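Local coordinates for protein Ral guanine nucleotide dissociation stimulator-like 2 (Mus musculus, PDB 4JGW) that probably acts as a guanine nucleotide exchange factor and may serve as an effector of Ras and/or Rap, associating with GTP-bound Rap 1A and H-Ras in vitro, at residues R287-E292 with A328-T333; P192-V198 with S262-T268. All coordinates share one frame; numbering follows the deposited sequence.

Interaction 1. Residues R287-E292 with A328-T333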
loop_
_atom_site.group_PDB
_atom_site.type_symbol
_atom_site.label_atom_id
_atom_site.label_comp_id
_atom_site.label_asym_id
_atom_site.label_seq_id
_atom_site.Cartn_x
_atom_site.Cartn_y
_atom_site.Cartn_z
ATOM N N ARG A 287 11.959 -19.062 -30.069
ATOM C CA ARG A 287 11.367 -18.914 -28.744
ATOM C C ARG A 287 12.364 -18.315 -27.755
ATOM O O ARG A 287 11.975 -17.576 -26.849
ATOM C CB ARG A 287 10.860 -20.266 -28.231
ATOM C CG ARG A 287 9.858 -20.160 -27.083
ATOM C CD ARG A 287 9.380 -21.523 -26.578
ATOM N NE ARG A 287 8.937 -22.414 -27.653
ATOM C CZ ARG A 287 7.736 -22.383 -28.226
ATOM N NH1 ARG A 287 6.824 -21.498 -27.847
ATOM N NH2 ARG A 287 7.449 -23.244 -29.193
ATOM N N ALA A 288 13.642 -18.642 -27.936
ATOM C CA ALA A 288 14.717 -18.100 -27.104
ATOM C C ALA A 288 14.823 -16.584 -27.244
ATOM O O ALA A 288 15.139 -15.890 -26.277
ATOM C CB ALA A 288 16.040 -18.755 -27.448
ATOM N N ARG A 289 14.554 -16.080 -28.447
ATOM C CA ARG A 289 14.573 -14.641 -28.715
ATOM C C ARG A 289 13.495 -13.906 -27.917
ATOM O O ARG A 289 13.701 -12.772 -27.482
ATOM C CB ARG A 289 14.428 -14.365 -30.217
ATOM C CG ARG A 289 15.564 -14.938 -31.068
ATOM C CD ARG A 289 16.907 -14.304 -30.712
ATOM N NE ARG A 289 18.009 -15.269 -30.744
ATOM C CZ ARG A 289 19.282 -14.974 -30.472
ATOM N NH1 ARG A 289 19.633 -13.737 -30.143
ATOM N NH2 ARG A 289 20.210 -15.920 -30.530
ATOM N N LEU A 290 12.356 -14.570 -27.727
ATOM C CA LEU A 290 11.280 -14.056 -26.885
ATOM C C LEU A 290 11.669 -14.082 -25.406
ATOM O O LEU A 290 11.398 -13.127 -24.678
ATOM C CB LEU A 290 9.986 -14.836 -27.127
ATOM C CG LEU A 290 9.270 -14.546 -28.453
ATOM C CD1 LEU A 290 8.463 -15.750 -28.909
ATOM C CD2 LEU A 290 8.387 -13.310 -28.353
ATOM N N LEU A 291 12.310 -15.167 -24.976
ATOM C CA LEU A 291 12.834 -15.269 -23.611
ATOM C C LEU A 291 13.855 -14.164 -23.338
ATOM O O LEU A 291 13.764 -13.467 -22.327
ATOM C CB LEU A 291 13.470 -16.642 -23.363
ATOM C CG LEU A 291 12.577 -17.883 -23.265
ATOM C CD1 LEU A 291 13.426 -19.144 -23.338
ATOM C CD2 LEU A 291 11.736 -17.878 -21.996
ATOM N N GLU A 292 14.809 -14.012 -24.257
ATOM C CA GLU A 292 15.833 -12.966 -24.188
ATOM C C GLU A 292 15.214 -11.569 -24.143
ATOM O O GLU A 292 15.686 -10.699 -23.410
ATOM C CB GLU A 292 16.794 -13.078 -25.378
ATOM C CG GLU A 292 17.762 -14.264 -25.304
ATOM C CD GLU A 292 18.295 -14.700 -26.668
ATOM O OE1 GLU A 292 18.121 -13.961 -27.662
ATOM O OE2 GLU A 292 18.896 -15.794 -26.743
ATOM N N ALA A 328 14.198 -24.251 -25.647
ATOM C CA ALA A 328 14.188 -22.794 -25.767
ATOM C C ALA A 328 15.242 -22.149 -24.866
ATOM O O ALA A 328 16.012 -21.302 -25.322
ATOM C CB ALA A 328 12.806 -22.245 -25.456
ATOM N N TRP A 329 15.280 -22.562 -23.598
ATOM C CA TRP A 329 16.298 -22.090 -22.655
ATOM C C TRP A 329 17.708 -22.453 -23.128
ATOM O O TRP A 329 18.649 -21.676 -22.950
ATOM C CB TRP A 329 16.052 -22.650 -21.250
ATOM C CG TRP A 329 14.959 -21.950 -20.484
ATOM C CD1 TRP A 329 13.752 -22.473 -20.118
ATOM C CD2 TRP A 329 14.977 -20.604 -19.989
ATOM N NE1 TRP A 329 13.018 -21.540 -19.427
ATOM C CE2 TRP A 329 13.745 -20.383 -19.334
ATOM C CE3 TRP A 329 15.916 -19.563 -20.036
ATOM C CZ2 TRP A 329 13.424 -19.162 -18.730
ATOM C CZ3 TRP A 329 15.595 -18.347 -19.434
ATOM C CH2 TRP A 329 14.359 -18.161 -18.790
ATOM N N GLY A 330 17.833 -23.631 -23.741
ATOM C CA GLY A 330 19.099 -24.100 -24.303
ATOM C C GLY A 330 19.622 -23.259 -25.454
ATOM O O GLY A 330 20.816 -23.292 -25.752
ATOM N N GLU A 331 18.729 -22.507 -26.099
ATOM C CA GLU A 331 19.102 -21.613 -27.201
ATOM C C GLU A 331 19.329 -20.167 -26.743
ATOM O O GLU A 331 19.737 -19.313 -27.535
ATOM C CB GLU A 331 18.048 -21.655 -28.319
ATOM C CG GLU A 331 17.938 -22.991 -29.057
ATOM C CD GLU A 331 19.218 -23.388 -29.780
ATOM O OE1 GLU A 331 19.917 -22.500 -30.317
ATOM O OE2 GLU A 331 19.523 -24.599 -29.812
ATOM N N THR A 332 19.066 -19.903 -25.466
ATOM C CA THR A 332 19.250 -18.577 -24.877
ATOM C C THR A 332 20.737 -18.283 -24.659
ATOM O O THR A 332 21.469 -19.123 -24.132
ATOM C CB THR A 332 18.463 -18.448 -23.548
ATOM O OG1 THR A 332 17.068 -18.663 -23.797
ATOM C CG2 THR A 332 18.652 -17.071 -22.914
ATOM N N THR A 333 21.173 -17.095 -25.082
ATOM C CA THR A 333 22.570 -16.674 -24.927
ATOM C C THR A 333 22.980 -16.624 -23.456
ATOM O O THR A 333 22.161 -16.311 -22.584
ATOM C CB THR A 333 22.855 -15.298 -25.584
ATOM O OG1 THR A 333 22.066 -14.283 -24.950
ATOM C CG2 THR A 333 22.547 -15.327 -27.077
#

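Interaction 2. Residues P192-V198 with S262-T268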
loop_
_atom_site.group_PDB
_atom_site.type_symbol
_atom_site.label_atom_id
_atom_site.label_comp_id
_atom_site.label_asym_id
_atom_site.label_seq_id
_atom_site.Cartn_x
_atom_site.Cartn_y
_atom_site.Cartn_z
ATOM N N PRO A 192 -7.544 -9.622 -31.496
ATOM C CA PRO A 192 -6.589 -9.801 -30.397
ATOM C C PRO A 192 -5.139 -9.591 -30.832
ATOM O O PRO A 192 -4.733 -10.065 -31.899
ATOM C CB PRO A 192 -6.807 -11.263 -29.971
ATOM C CG PRO A 192 -7.582 -11.895 -31.088
ATOM C CD PRO A 192 -8.424 -10.795 -31.633
ATOM N N ALA A 193 -4.376 -8.879 -30.005
ATOM C CA ALA A 193 -2.983 -8.562 -30.306
ATOM C C ALA A 193 -2.107 -9.810 -30.305
ATOM O O ALA A 193 -2.317 -10.725 -29.507
ATOM C CB ALA A 193 -2.447 -7.539 -29.315
ATOM N N ASP A 194 -1.141 -9.839 -31.219
ATOM C CA ASP A 194 -0.143 -10.898 -31.276
ATOM C C ASP A 194 0.787 -10.737 -30.072
ATOM O O ASP A 194 1.477 -9.722 -29.957
ATOM C CB ASP A 194 0.639 -10.815 -32.597
ATOM C CG ASP A 194 1.618 -11.974 -32.796
ATOM O OD1 ASP A 194 1.961 -12.682 -31.823
ATOM O OD2 ASP A 194 2.061 -12.171 -33.947
ATOM N N PRO A 195 0.795 -11.729 -29.161
ATOM C CA PRO A 195 1.646 -11.647 -27.974
ATOM C C PRO A 195 3.139 -11.606 -28.311
ATOM O O PRO A 195 3.914 -10.987 -27.578
ATOM C CB PRO A 195 1.295 -12.921 -27.194
ATOM C CG PRO A 195 0.702 -13.847 -28.203
ATOM C CD PRO A 195 -0.010 -12.967 -29.175
ATOM N N THR A 196 3.527 -12.238 -29.420
ATOM C CA THR A 196 4.926 -12.265 -29.862
ATOM C C THR A 196 5.414 -10.916 -30.421
ATOM O O THR A 196 6.596 -10.764 -30.731
ATOM C CB THR A 196 5.201 -13.400 -30.894
ATOM O OG1 THR A 196 4.610 -13.075 -32.158
ATOM C CG2 THR A 196 4.652 -14.740 -30.406
ATOM N N ASP A 197 4.506 -9.947 -30.537
ATOM C CA ASP A 197 4.848 -8.599 -31.004
ATOM C C ASP A 197 5.632 -7.774 -29.984
ATOM O O ASP A 197 5.987 -6.624 -30.251
ATOM C CB ASP A 197 3.597 -7.831 -31.447
ATOM C CG ASP A 197 3.225 -8.091 -32.899
ATOM O OD1 ASP A 197 4.023 -8.710 -33.637
ATOM O OD2 ASP A 197 2.125 -7.660 -33.305
ATOM N N VAL A 198 5.896 -8.363 -28.817
ATOM C CA VAL A 198 6.794 -7.764 -27.826
ATOM C C VAL A 198 8.159 -7.462 -28.465
ATOM O O VAL A 198 8.846 -6.520 -28.065
ATOM C CB VAL A 198 6.942 -8.664 -26.559
ATOM C CG1 VAL A 198 7.582 -10.009 -26.896
ATOM C CG2 VAL A 198 7.726 -7.950 -25.462
ATOM N N SER A 262 2.251 -16.035 -22.123
ATOM C CA SER A 262 1.526 -16.112 -23.390
ATOM C C SER A 262 2.429 -15.939 -24.620
ATOM O O SER A 262 2.346 -16.725 -25.569
ATOM C CB SER A 262 0.393 -15.080 -23.400
ATOM O OG SER A 262 -0.344 -15.121 -24.608
ATOM N N SER A 263 3.296 -14.926 -24.590
ATOM C CA SER A 263 4.157 -14.608 -25.734
ATOM C C SER A 263 5.271 -15.629 -25.939
ATOM O O SER A 263 5.574 -15.997 -27.076
ATOM C CB SER A 263 4.739 -13.197 -25.616
ATOM O OG SER A 263 5.822 -13.154 -24.712
ATOM N N VAL A 264 5.874 -16.075 -24.837
ATOM C CA VAL A 264 6.902 -17.115 -24.878
ATOM C C VAL A 264 6.329 -18.410 -25.464
ATOM O O VAL A 264 6.988 -19.084 -26.257
ATOM C CB VAL A 264 7.538 -17.356 -23.478
ATOM C CG1 VAL A 264 8.327 -18.657 -23.441
ATOM C CG2 VAL A 264 8.439 -16.187 -23.097
ATOM N N LEU A 265 5.094 -18.735 -25.090
ATOM C CA LEU A 265 4.409 -19.904 -25.636
ATOM C C LEU A 265 3.806 -19.630 -27.016
ATOM O O LEU A 265 3.337 -20.552 -27.685
ATOM C CB LEU A 265 3.334 -20.410 -24.667
ATOM C CG LEU A 265 3.815 -21.021 -23.346
ATOM C CD1 LEU A 265 2.639 -21.265 -22.416
ATOM C CD2 LEU A 265 4.604 -22.309 -23.566
ATOM N N GLY A 266 3.829 -18.363 -27.431
ATOM C CA GLY A 266 3.292 -17.936 -28.724
ATOM C C GLY A 266 1.811 -18.228 -28.876
ATOM O O GLY A 266 1.327 -18.472 -29.983
ATOM N N ALA A 267 1.098 -18.194 -27.753
ATOM C CA ALA A 267 -0.303 -18.592 -27.703
ATOM C C ALA A 267 -1.238 -17.427 -27.391
ATOM O O ALA A 267 -0.856 -16.472 -26.711
ATOM C CB ALA A 267 -0.492 -19.715 -26.693
ATOM N N THR A 268 -2.464 -17.522 -27.892
ATOM C CA THR A 268 -3.493 -16.519 -27.646
ATOM C C THR A 268 -4.737 -17.192 -27.073
ATOM O O THR A 268 -5.291 -18.115 -27.679
ATOM C CB THR A 268 -3.840 -15.745 -28.936
ATOM O OG1 THR A 268 -2.646 -15.178 -29.488
ATOM C CG2 THR A 268 -4.840 -14.633 -28.653
#

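Interaction 1. Residues R287-E292 with A328-T333
In the helical Ras-GEF (CDC25-homology) domain, A288, L291 and E292 on the first turns of helix 284-303 meet the C-terminal end of the short helix 326-330 and the linker to helix 334-344. The backbones come close at A288 and A328, whose CA atoms lie 4.9 Å apart. The methyl CB of A288 sits against A328 O at 3.3 Å and also touches CB of E331. On the neighbouring turn, the L291 side chain crosses W329 at about a right angle. Its CD1 lies over one face of the indole, 4.2 Å from the six-membered ring centroid and 17° off the normal, a CH-pi contact. The same CD1 touches CB of A328. W329 NE1 donates a hydrogen bond to I322 O. E292 takes the linker. Its chi1 of -73° and extended chain carry OE2 to T333 N at 3.1 Å. The oxygen is met on its anti side, 33° out of the carboxylate plane. T332 OG1 donates to A328 O at 3.2 Å, and E331 N reaches that carbonyl from its other face. A methyl and a leucine thus pack on A328, W329 and a carbonyl already gripped by two donors. E292 makes the one hydrogen bond across the contact, to the N-cap residue T333, whose OG1 is hydrogen-bonded to S336 OG.

Interaction 2. Residues P192-V198 with S262-T268
P195 packs its ring into the turn that joins helix 244-264 of the Ras-GEF domain to strand 267-269. It belongs to the loop before helix 203-219 and starts the 3-10 turn 195-198. The helix ends in a Schellman motif with G266 at its C-prime position, where phi is positive. Within it A267 N donates to S262 O, and G266 N makes a weak hydrogen bond to S263 O. The proline ring points at the turn and crosses the T268 side chain at about a right angle. The three side-chain carbons of the ring meet different parts of the turn. P195 CB lies 3.6 Å from S263 CA. P195 CG lies 3.4 Å from A267 O. P195 CD lies 3.5 Å from T268 OG1. T268 turns its other branch, CG2, towards CB of P192. T196 lies beside the proline and offers its methyl. CG2 of T196 is 3.7 Å from S263 O and also touches CA of G266. The T196 hydroxyl faces its own segment (chi1 72°). There OG1 and N of T196 both donate to D194 OD1, from the same face of the carboxylate plane. The backbone N makes this an Asx turn, and R280 forms a salt bridge to the same oxygen. No hydrogen bond crosses between 192-198 and 262-268, so their fit rests on van der Waals contact. S263 OG is hydrogen-bonded to W294 NE1, while S263 CB is 3.1 Å from P195 O. S262 OG touches P195 CB and also donates to A267 O at 2.6 Å, tying together two parts of the surface the ring meets.

How the interactions relate
From the N terminus, 192-198 comes first, in the loop before helix 203-219. Interaction 2 closes a long loop of 63 intervening residues when the chain returns at the end of helix 244-264. The chain then passes through strands 267-269 and 277-279 into helix 284-303. Interaction 1 opens there and closes 35 mainly helical residues later, at the end of helix 326-330 and the linker after it. The two loops are in series and neither nest nor cross. They still touch, with centres about 15 Å apart. R287 NH1 is probably hydrogen-bonded to V264 O, and L290 packs on V198 and S263. Helix 284-303 touches both contacts and ties the 192-198 loop to the Ras-GEF helices.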